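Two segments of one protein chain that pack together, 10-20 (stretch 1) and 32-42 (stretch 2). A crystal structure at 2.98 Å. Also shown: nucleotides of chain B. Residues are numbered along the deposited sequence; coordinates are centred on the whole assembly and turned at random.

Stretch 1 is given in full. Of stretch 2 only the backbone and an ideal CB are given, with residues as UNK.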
ATOM      1  N   SER A  10       4.576 -32.987 -11.422  1.00104.99           N
ATOM      2  CA  SER A  10       4.483 -34.017 -12.443  1.00105.92           C
ATOM      3  C   SER A  10       3.426 -33.650 -13.483  1.00112.10           C
ATOM      4  O   SER A  10       2.656 -32.701 -13.322  1.00126.12           O
ATOM      5  CB  SER A  10       4.158 -35.371 -11.812  1.00107.35           C
ATOM      6  OG  SER A  10       2.883 -35.352 -11.194  1.00131.14           O
ATOM      7  N   ILE A  11       3.406 -34.422 -14.573  1.00111.08           N
ATOM      8  CA  ILE A  11       2.448 -34.176 -15.651  1.00115.49           C
ATOM      9  C   ILE A  11       1.018 -34.293 -15.134  1.00118.20           C
ATOM     10  O   ILE A  11       0.163 -33.447 -15.424  1.00 96.60           O
ATOM     11  CB  ILE A  11       2.706 -35.137 -16.825  1.00 96.73           C
ATOM     12  CG1 ILE A  11       4.057 -34.828 -17.473  1.00 99.90           C
ATOM     13  CG2 ILE A  11       1.586 -35.047 -17.849  1.00101.78           C
ATOM     14  CD1 ILE A  11       4.374 -35.699 -18.666  1.00 94.87           C
ATOM     15  N   GLN A  12       0.736 -35.349 -14.366  1.00111.63           N
ATOM     16  CA  GLN A  12      -0.614 -35.555 -13.846  1.00101.11           C
ATOM     17  C   GLN A  12      -1.059 -34.389 -12.973  1.00103.11           C
ATOM     18  O   GLN A  12      -2.180 -33.887 -13.111  1.00 99.39           O
ATOM     19  CB  GLN A  12      -0.680 -36.870 -13.069  1.00116.88           C
ATOM     20  CG  GLN A  12      -1.144 -38.056 -13.897  1.00119.13           C
ATOM     21  CD  GLN A  12      -2.606 -37.951 -14.292  1.00131.99           C
ATOM     22  OE1 GLN A  12      -2.936 -37.469 -15.376  1.00118.68           O
ATOM     23  NE2 GLN A  12      -3.492 -38.400 -13.410  1.00133.65           N
ATOM     24  N   THR A  13      -0.191 -33.945 -12.058  1.00100.39           N
ATOM     25  CA  THR A  13      -0.555 -32.837 -11.180  1.00103.83           C
ATOM     26  C   THR A  13      -0.750 -31.546 -11.967  1.00116.06           C
ATOM     27  O   THR A  13      -1.665 -30.767 -11.671  1.00110.15           O
ATOM     28  CB  THR A  13       0.505 -32.654 -10.093  1.00 98.31           C
ATOM     29  OG1 THR A  13       1.774 -32.379 -10.697  1.00128.49           O
ATOM     30  CG2 THR A  13       0.617 -33.911  -9.242  1.00101.49           C
ATOM     31  N   ILE A  14       0.099 -31.298 -12.968  1.00105.06           N
ATOM     32  CA  ILE A  14      -0.038 -30.091 -13.781  1.00 91.00           C
ATOM     33  C   ILE A  14      -1.355 -30.105 -14.547  1.00102.29           C
ATOM     34  O   ILE A  14      -2.055 -29.089 -14.629  1.00111.62           O
ATOM     35  CB  ILE A  14       1.167 -29.941 -14.727  1.00108.19           C
ATOM     36  CG1 ILE A  14       2.436 -29.644 -13.929  1.00112.76           C
ATOM     37  CG2 ILE A  14       0.915 -28.838 -15.744  1.00104.03           C
ATOM     38  CD1 ILE A  14       3.688 -29.620 -14.770  1.00 87.94           C
ATOM     39  N   LEU A  15      -1.712 -31.256 -15.124  1.00 92.74           N
ATOM     40  CA  LEU A  15      -2.958 -31.344 -15.877  1.00 93.27           C
ATOM     41  C   LEU A  15      -4.168 -31.135 -14.973  1.00115.98           C
ATOM     42  O   LEU A  15      -5.130 -30.461 -15.357  1.00119.67           O
ATOM     43  CB  LEU A  15      -3.049 -32.690 -16.593  1.00 94.86           C
ATOM     44  CG  LEU A  15      -4.273 -32.878 -17.489  1.00 95.57           C
ATOM     45  CD1 LEU A  15      -4.366 -31.752 -18.505  1.00 93.10           C
ATOM     46  CD2 LEU A  15      -4.225 -34.229 -18.184  1.00 97.23           C
ATOM     47  N   GLN A  16      -4.141 -31.705 -13.767  1.00118.02           N
ATOM     48  CA  GLN A  16      -5.252 -31.504 -12.847  1.00114.03           C
ATOM     49  C   GLN A  16      -5.352 -30.059 -12.370  1.00116.39           C
ATOM     50  O   GLN A  16      -6.441 -29.621 -11.984  1.00132.23           O
ATOM     51  CB  GLN A  16      -5.122 -32.452 -11.652  1.00116.67           C
ATOM     52  CG  GLN A  16      -6.318 -32.436 -10.711  1.00130.70           C
ATOM     53  CD  GLN A  16      -7.636 -32.624 -11.440  1.00137.62           C
ATOM     54  OE1 GLN A  16      -7.783 -33.531 -12.259  1.00136.98           O
ATOM     55  NE2 GLN A  16      -8.600 -31.757 -11.150  1.00123.03           N
ATOM     56  N   ASP A  17      -4.250 -29.307 -12.401  1.00 98.81           N
ATOM     57  CA  ASP A  17      -4.302 -27.907 -11.995  1.00104.16           C
ATOM     58  C   ASP A  17      -5.088 -27.064 -12.991  1.00113.77           C
ATOM     59  O   ASP A  17      -5.809 -26.140 -12.598  1.00107.50           O
ATOM     60  CB  ASP A  17      -2.888 -27.355 -11.823  1.00107.04           C
ATOM     61  CG  ASP A  17      -2.199 -27.898 -10.588  1.00119.45           C
ATOM     62  OD1 ASP A  17      -2.848 -28.644  -9.825  1.00134.41           O
ATOM     63  OD2 ASP A  17      -1.008 -27.580 -10.380  1.00121.87           O
ATOM     64  N   ILE A  18      -4.957 -27.359 -14.283  1.00111.05           N
ATOM     65  CA  ILE A  18      -5.678 -26.592 -15.293  1.00113.79           C
ATOM     66  C   ILE A  18      -7.093 -27.123 -15.511  1.00113.87           C
ATOM     67  O   ILE A  18      -7.995 -26.349 -15.849  1.00111.34           O
ATOM     68  CB  ILE A  18      -4.887 -26.559 -16.612  1.00125.00           C
ATOM     69  CG1 ILE A  18      -4.425 -27.961 -17.006  1.00111.41           C
ATOM     70  CG2 ILE A  18      -3.693 -25.636 -16.488  1.00107.42           C
ATOM     71  CD1 ILE A  18      -3.416 -27.976 -18.133  1.00122.92           C
ATOM     72  N   LEU A  19      -7.311 -28.428 -15.327  1.00110.39           N
ATOM     73  CA  LEU A  19      -8.664 -28.964 -15.415  1.00123.07           C
ATOM     74  C   LEU A  19      -9.562 -28.367 -14.340  1.00112.29           C
ATOM     75  O   LEU A  19     -10.716 -28.011 -14.609  1.00111.19           O
ATOM     76  CB  LEU A  19      -8.634 -30.489 -15.307  1.00112.52           C
ATOM     77  CG  LEU A  19      -8.001 -31.248 -16.473  1.00 98.33           C
ATOM     78  CD1 LEU A  19      -7.954 -32.740 -16.184  1.00110.52           C
ATOM     79  CD2 LEU A  19      -8.756 -30.972 -17.761  1.00105.27           C
ATOM     80  N   SER A  20      -9.050 -28.252 -13.112  1.00 98.85           N
ATOM     81  CA  SER A  20      -9.818 -27.617 -12.045  1.00125.78           C
ATOM     82  C   SER A  20     -10.056 -26.141 -12.340  1.00114.85           C
ATOM     83  O   SER A  20     -11.148 -25.620 -12.081  1.00119.37           O
ATOM     84  CB  SER A  20      -9.100 -27.789 -10.707  1.00107.38           C
ATOM     85  OG  SER A  20      -7.834 -27.153 -10.724  1.00122.74           O
ATOM     86  N   UNK A  32      -8.595 -36.871 -25.049  1.00113.70           N
ATOM     87  CA  UNK A  32      -8.362 -35.539 -25.596  1.00103.40           C
ATOM     88  C   UNK A  32      -7.012 -34.981 -25.161  1.00 96.48           C
ATOM     89  O   UNK A  32      -6.343 -34.285 -25.935  1.00 94.14           O
ATOM     90  CB  UNK A  32      -9.482 -34.589 -25.167  1.00103.40           C
ATOM     91  N   UNK A  33      -6.587 -35.289 -23.941  1.00 97.28           N
ATOM     92  CA  UNK A  33      -5.404 -34.676 -23.353  1.00111.92           C
ATOM     93  C   UNK A  33      -4.134 -35.483 -23.592  1.00 98.26           C
ATOM     94  O   UNK A  33      -3.115 -35.214 -22.947  1.00104.89           O
ATOM     95  CB  UNK A  33      -5.614 -34.488 -21.849  1.00111.92           C
ATOM     96  N   UNK A  34      -4.173 -36.467 -24.494  1.00104.28           N
ATOM     97  CA  UNK A  34      -2.956 -37.186 -24.859  1.00 96.68           C
ATOM     98  C   UNK A  34      -1.931 -36.247 -25.484  1.00 98.69           C
ATOM     99  O   UNK A  34      -0.735 -36.327 -25.177  1.00115.19           O
ATOM    100  CB  UNK A  34      -3.281 -38.328 -25.824  1.00 96.68           C
ATOM    101  N   UNK A  35      -2.381 -35.353 -26.367  1.00 93.35           N
ATOM    102  CA  UNK A  35      -1.459 -34.428 -27.008  1.00 89.70           C
ATOM    103  C   UNK A  35      -0.787 -33.488 -26.025  1.00 88.33           C
ATOM    104  O   UNK A  35       0.384 -33.136 -26.188  1.00 94.48           O
ATOM    105  CB  UNK A  35      -2.197 -33.612 -28.072  1.00 89.70           C
ATOM    106  N   UNK A  36      -1.516 -33.068 -24.990  1.00105.72           N
ATOM    107  CA  UNK A  36      -0.927 -32.177 -23.995  1.00 96.35           C
ATOM    108  C   UNK A  36       0.102 -32.903 -23.136  1.00 93.90           C
ATOM    109  O   UNK A  36       1.141 -32.329 -22.788  1.00 91.30           O
ATOM    110  CB  UNK A  36      -2.020 -31.578 -23.107  1.00 96.35           C
ATOM    111  N   UNK A  37      -0.170 -34.161 -22.777  1.00 90.80           N
ATOM    112  CA  UNK A  37       0.806 -34.939 -22.020  1.00 92.13           C
ATOM    113  C   UNK A  37       2.116 -35.082 -22.781  1.00103.07           C
ATOM    114  O   UNK A  37       3.189 -35.133 -22.168  1.00111.37           O
ATOM    115  CB  UNK A  37       0.241 -36.322 -21.689  1.00 92.13           C
ATOM    116  N   UNK A  38       2.052 -35.151 -24.113  1.00115.82           N
ATOM    117  CA  UNK A  38       3.272 -35.208 -24.911  1.00 90.25           C
ATOM    118  C   UNK A  38       4.014 -33.879 -24.878  1.00 87.99           C
ATOM    119  O   UNK A  38       5.240 -33.850 -24.724  1.00104.68           O
ATOM    120  CB  UNK A  38       2.946 -35.592 -26.356  1.00 90.25           C
ATOM    121  N   UNK A  39       3.286 -32.767 -25.020  1.00 86.33           N
ATOM    122  CA  UNK A  39       3.918 -31.451 -25.002  1.00 84.40           C
ATOM    123  C   UNK A  39       4.608 -31.188 -23.669  1.00 97.31           C
ATOM    124  O   UNK A  39       5.707 -30.621 -23.632  1.00 96.48           O
ATOM    125  CB  UNK A  39       2.882 -30.360 -25.281  1.00 84.40           C
ATOM    126  N   UNK A  40       3.974 -31.585 -22.562  1.00 96.04           N
ATOM    127  CA  UNK A  40       4.583 -31.397 -21.247  1.00 90.86           C
ATOM    128  C   UNK A  40       5.901 -32.153 -21.134  1.00 91.72           C
ATOM    129  O   UNK A  40       6.879 -31.627 -20.590  1.00 98.12           O
ATOM    130  CB  UNK A  40       3.623 -31.852 -20.146  1.00 90.86           C
ATOM    131  N   UNK A  41       5.946 -33.386 -21.641  1.00 97.98           N
ATOM    132  CA  UNK A  41       7.162 -34.185 -21.530  1.00106.00           C
ATOM    133  C   UNK A  41       8.317 -33.548 -22.295  1.00110.34           C
ATOM    134  O   UNK A  41       9.469 -33.598 -21.847  1.00104.61           O
ATOM    135  CB  UNK A  41       6.913 -35.604 -22.044  1.00106.00           C
ATOM    136  N   UNK A  42       8.031 -32.944 -23.452  1.00 88.57           N
ATOM    137  CA  UNK A  42       9.076 -32.239 -24.187  1.00 89.89           C
ATOM    138  C   UNK A  42       9.570 -31.022 -23.415  1.00 98.69           C
ATOM    139  O   UNK A  42      10.777 -30.768 -23.354  1.00107.42           O
ATOM    140  CB  UNK A  42       8.563 -31.814 -25.564  1.00 89.89           C
TER
ATOM    141  P     G B  20       4.076 -39.443 -25.287  1.00107.63           P
ATOM    142  OP1   G B  20       4.149 -38.522 -26.448  1.00105.17           O
ATOM    143  OP2   G B  20       3.082 -39.201 -24.210  1.00132.26           O
ATOM    144  O5'   G B  20       3.840 -40.909 -25.859  1.00107.59           O
ATOM    145  C5'   G B  20       2.549 -41.508 -25.827  1.00121.02           C
ATOM    146  C4'   G B  20       2.144 -42.019 -27.186  1.00107.92           C
ATOM    147  O4'   G B  20       1.340 -43.220 -27.027  1.00123.34           O
ATOM    148  C3'   G B  20       1.305 -41.053 -28.023  1.00106.80           C
ATOM    149  O3'   G B  20       1.623 -41.233 -29.405  1.00105.99           O
ATOM    150  C2'   G B  20      -0.117 -41.537 -27.757  1.00110.42           C
ATOM    151  O2'   G B  20      -1.059 -41.190 -28.750  1.00128.01           O
ATOM    152  C1'   G B  20       0.093 -43.047 -27.672  1.00131.29           C
ATOM    153  N9    G B  20      -0.931 -43.774 -26.911  1.00135.31           N
ATOM    154  C8    G B  20      -1.608 -44.891 -27.339  1.00139.03           C
ATOM    155  N7    G B  20      -2.464 -45.347 -26.468  1.00114.98           N
ATOM    156  C5    G B  20      -2.345 -44.481 -25.392  1.00115.37           C
ATOM    157  C6    G B  20      -3.025 -44.475 -24.147  1.00121.41           C
ATOM    158  O6    G B  20      -3.892 -45.257 -23.741  1.00127.89           O
ATOM    159  N1    G B  20      -2.605 -43.421 -23.341  1.00152.28           N
ATOM    160  C2    G B  20      -1.652 -42.494 -23.687  1.00132.48           C
ATOM    161  N2    G B  20      -1.377 -41.549 -22.776  1.00136.96           N
ATOM    162  N3    G B  20      -1.011 -42.491 -24.843  1.00118.27           N
ATOM    163  C4    G B  20      -1.403 -43.503 -25.645  1.00130.60           C
ATOM    164  P     U B  18       8.781 -43.430 -15.349  1.00184.26           P
ATOM    165  OP1   U B  18       9.870 -43.190 -16.330  1.00176.52           O
ATOM    166  OP2   U B  18       9.111 -43.981 -14.009  1.00184.16           O
ATOM    167  O5'   U B  18       7.982 -42.067 -15.138  1.00184.27           O
ATOM    168  C5'   U B  18       6.592 -42.087 -14.847  1.00184.34           C
ATOM    169  C4'   U B  18       5.843 -41.026 -15.615  1.00192.70           C
ATOM    170  O4'   U B  18       5.700 -39.834 -14.801  1.00203.13           O
ATOM    171  C3'   U B  18       6.504 -40.527 -16.892  1.00205.48           C
ATOM    172  O3'   U B  18       6.308 -41.396 -17.997  1.00210.41           O
ATOM    173  C2'   U B  18       5.887 -39.142 -17.079  1.00187.58           C
ATOM    174  O2'   U B  18       4.620 -39.236 -17.714  1.00174.52           O
ATOM    175  C1'   U B  18       5.672 -38.690 -15.629  1.00183.28           C
ATOM    176  N1    U B  18       6.667 -37.692 -15.155  1.00176.93           N
ATOM    177  C2    U B  18       7.989 -38.031 -14.893  1.00188.01           C
ATOM    178  O2    U B  18       8.451 -39.152 -15.008  1.00202.74           O
ATOM    179  N3    U B  18       8.783 -36.994 -14.463  1.00177.19           N
ATOM    180  C4    U B  18       8.419 -35.677 -14.275  1.00172.03           C
ATOM    181  O4    U B  18       9.257 -34.861 -13.884  1.00175.11           O
ATOM    182  C5    U B  18       7.050 -35.400 -14.569  1.00161.96           C
ATOM    183  C6    U B  18       6.251 -36.389 -14.986  1.00163.57           C
ATOM    184  P     C B   9     -13.933 -35.343 -26.502  1.00117.48           P
ATOM    185  OP1   C B   9     -12.739 -34.994 -25.692  1.00115.95           O
ATOM    186  OP2   C B   9     -13.912 -36.540 -27.378  1.00118.21           O
ATOM    187  O5'   C B   9     -15.169 -35.504 -25.512  1.00131.24           O
ATOM    188  C5'   C B   9     -15.606 -34.418 -24.709  1.00131.20           C
ATOM    189  C4'   C B   9     -17.004 -34.643 -24.197  1.00123.89           C
ATOM    190  O4'   C B   9     -17.930 -34.713 -25.313  1.00124.59           O
ATOM    191  C3'   C B   9     -17.231 -35.945 -23.447  1.00126.79           C
ATOM    192  O3'   C B   9     -16.811 -35.880 -22.097  1.00127.62           O
ATOM    193  C2'   C B   9     -18.727 -36.172 -23.615  1.00129.77           C
ATOM    194  O2'   C B   9     -19.459 -35.360 -22.709  1.00133.11           O
ATOM    195  C1'   C B   9     -18.956 -35.642 -25.031  1.00128.04           C
ATOM    196  N1    C B   9     -18.913 -36.717 -26.051  1.00133.22           N
ATOM    197  C2    C B   9     -20.045 -37.515 -26.234  1.00147.73           C
ATOM    198  O2    C B   9     -21.050 -37.307 -25.538  1.00134.30           O
ATOM    199  N3    C B   9     -20.019 -38.497 -27.166  1.00140.39           N
ATOM    200  C4    C B   9     -18.924 -38.695 -27.899  1.00129.90           C
ATOM    201  N4    C B   9     -18.950 -39.677 -28.803  1.00130.84           N
ATOM    202  C5    C B   9     -17.757 -37.896 -27.737  1.00126.54           C
ATOM    203  C6    C B   9     -17.796 -36.927 -26.812  1.00125.96           C

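Two helices cross at 124° between their N-to-C directions, with axes 10.5 Å apart at closest approach, and stretch 1 offers mostly aliphatic surface: Ile-11, Ile-14, Leu-15, Ile-18 and Leu-19.

Position 32 has nothing of stretch 1 nearby, but its ideal CB is 3.3 Å from OP1 of C9, so a donor, short or long, would suit. Arg-32 donates a 2.9 Å hydrogen bond from NE to OP1 of C9.

At position 33, the N-cap, the ideal CB points toward stretch 1, 3.9 Å from CD2 of Leu-15. A cap alone would suggest Ser, Asp or Asn, yet the leucines beyond invite something large, with an apolar or aromatic body. Tyr-33 takes the second course: its ring meets Leu-15 and Leu-19 obliquely, with CZ 3.6 Å from CD2 of Leu-19.

Position 34 points away, so the base of G20 is the better guide, and a long donor, Arg or Lys, would suit. Arg-34 places NH2 3.0 Å from O6 of G20, which lies over one face of the guanidinium. Position 35 has room for many residues; it is Gly-35.

Position 36 points toward stretch 1, but its ideal CB is 5.2 Å from CD1 of Leu-15. That gap calls for a long apolar side chain, Leu, Met or an aromatic. Phe-36 fills it, with CD2 3.7 Å from CD1 of Leu-15 and CE2 3.6 Å from CD1 of Ile-18.

Position 37 points sideways, its ideal CB 4.3 Å from CG2 of Ile-11, while the amide of Gln-12 offers an acceptor farther along. An aliphatic stem with a donor tip, Lys or Arg, suits both. Lys-37 lays CG 3.9 Å from CG2 of Ile-11 and donates from NZ to OE1 of Gln-12 at 2.8 Å.

Position 38 turns away, toward the phosphate of G20, favouring a donor; OG of Ser-38 makes a very short 2.5 Å hydrogen bond to OP1 of G20.

Position 40 points toward stretch 1, its ideal CB 4.0 Å from CG1 of Ile-11. Leu, Ile or Met would be natural. In Leu-40, CD1 lies 3.7 Å from both CG2 of Ile-11 and CG2 of Ile-14.

Position 41 points sideways, its ideal CB 4.2 Å from CD1 of Ile-11; a small residue or a modest apolar one would suit. Ser-41 turns its OG back to O of Ser-38, a 2.5 Å hydrogen bond. Positions 39 and 42 are out of reach of stretch 1, which sets no preference; they are Leu-39 and Arg-42.

Stretch 2, residues 32-42: RYRGFKSLLSR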
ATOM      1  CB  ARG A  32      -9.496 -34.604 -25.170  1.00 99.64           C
ATOM      2  CG  ARG A  32      -9.174 -33.124 -25.282  1.00113.77           C
ATOM      3  CD  ARG A  32     -10.407 -32.274 -25.036  1.00 96.99           C
ATOM      4  NE  ARG A  32     -11.397 -32.441 -26.095  1.00 98.14           N
ATOM      5  CZ  ARG A  32     -11.404 -31.739 -27.223  1.00112.82           C
ATOM      6  NH1 ARG A  32     -10.469 -30.826 -27.441  1.00141.16           N
ATOM      7  NH2 ARG A  32     -12.341 -31.953 -28.135  1.00128.83           N
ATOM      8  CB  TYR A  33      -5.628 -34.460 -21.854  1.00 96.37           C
ATOM      9  CG  TYR A  33      -6.879 -33.663 -21.569  1.00 96.55           C
ATOM     10  CD1 TYR A  33      -6.855 -32.276 -21.564  1.00111.88           C
ATOM     11  CD2 TYR A  33      -8.091 -34.299 -21.327  1.00100.60           C
ATOM     12  CE1 TYR A  33      -7.998 -31.542 -21.315  1.00103.94           C
ATOM     13  CE2 TYR A  33      -9.238 -33.574 -21.079  1.00 99.89           C
ATOM     14  CZ  TYR A  33      -9.186 -32.197 -21.073  1.00104.89           C
ATOM     15  OH  TYR A  33     -10.328 -31.473 -20.824  1.00164.81           O
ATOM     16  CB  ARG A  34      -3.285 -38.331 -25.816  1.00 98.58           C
ATOM     17  CG  ARG A  34      -4.132 -39.435 -25.206  1.00101.95           C
ATOM     18  CD  ARG A  34      -4.315 -40.586 -26.182  1.00103.95           C
ATOM     19  NE  ARG A  34      -5.026 -41.712 -25.582  1.00107.58           N
ATOM     20  CZ  ARG A  34      -5.208 -42.885 -26.180  1.00111.05           C
ATOM     21  NH1 ARG A  34      -4.728 -43.092 -27.399  1.00142.01           N
ATOM     22  NH2 ARG A  34      -5.865 -43.854 -25.559  1.00119.22           N
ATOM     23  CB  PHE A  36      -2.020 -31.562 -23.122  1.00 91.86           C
ATOM     24  CG  PHE A  36      -1.495 -30.650 -22.055  1.00 93.72           C
ATOM     25  CD1 PHE A  36      -0.956 -29.417 -22.385  1.00 88.70           C
ATOM     26  CD2 PHE A  36      -1.538 -31.024 -20.722  1.00 88.14           C
ATOM     27  CE1 PHE A  36      -0.467 -28.576 -21.406  1.00 92.72           C
ATOM     28  CE2 PHE A  36      -1.053 -30.186 -19.740  1.00102.24           C
ATOM     29  CZ  PHE A  36      -0.517 -28.960 -20.082  1.00 88.34           C
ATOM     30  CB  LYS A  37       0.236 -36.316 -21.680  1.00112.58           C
ATOM     31  CG  LYS A  37      -0.861 -36.303 -20.626  1.00111.74           C
ATOM     32  CD  LYS A  37      -1.418 -37.701 -20.398  1.00119.56           C
ATOM     33  CE  LYS A  37      -2.450 -37.718 -19.283  1.00130.12           C
ATOM     34  NZ  LYS A  37      -1.845 -37.387 -17.964  1.00138.48           N
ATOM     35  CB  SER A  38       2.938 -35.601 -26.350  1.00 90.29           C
ATOM     36  OG  SER A  38       2.287 -36.860 -26.396  1.00102.31           O
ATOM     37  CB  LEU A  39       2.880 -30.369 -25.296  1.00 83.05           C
ATOM     38  CG  LEU A  39       3.403 -28.932 -25.345  1.00 84.65           C
ATOM     39  CD1 LEU A  39       4.381 -28.753 -26.497  1.00101.48           C
ATOM     40  CD2 LEU A  39       2.254 -27.948 -25.454  1.00 80.50           C
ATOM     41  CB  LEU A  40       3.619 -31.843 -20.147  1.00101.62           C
ATOM     42  CG  LEU A  40       2.835 -30.749 -19.419  1.00116.32           C
ATOM     43  CD1 LEU A  40       1.981 -31.348 -18.311  1.00102.98           C
ATOM     44  CD2 LEU A  40       3.778 -29.697 -18.858  1.00107.92           C
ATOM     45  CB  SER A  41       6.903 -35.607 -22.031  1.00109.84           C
ATOM     46  OG  SER A  41       6.400 -35.599 -23.355  1.00122.66           O
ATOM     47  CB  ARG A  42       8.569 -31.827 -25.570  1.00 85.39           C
ATOM     48  CG  ARG A  42       8.248 -32.993 -26.490  1.00 86.62           C
ATOM     49  CD  ARG A  42       8.150 -32.548 -27.943  1.00 95.80           C
ATOM     50  NE  ARG A  42       7.031 -31.639 -28.184  1.00 96.70           N
ATOM     51  CZ  ARG A  42       5.827 -32.028 -28.591  1.00111.09           C
ATOM     52  NH1 ARG A  42       5.577 -33.314 -28.800  1.00103.86           N
ATOM     53  NH2 ARG A  42       4.869 -31.132 -28.788  1.00136.75           N
TER
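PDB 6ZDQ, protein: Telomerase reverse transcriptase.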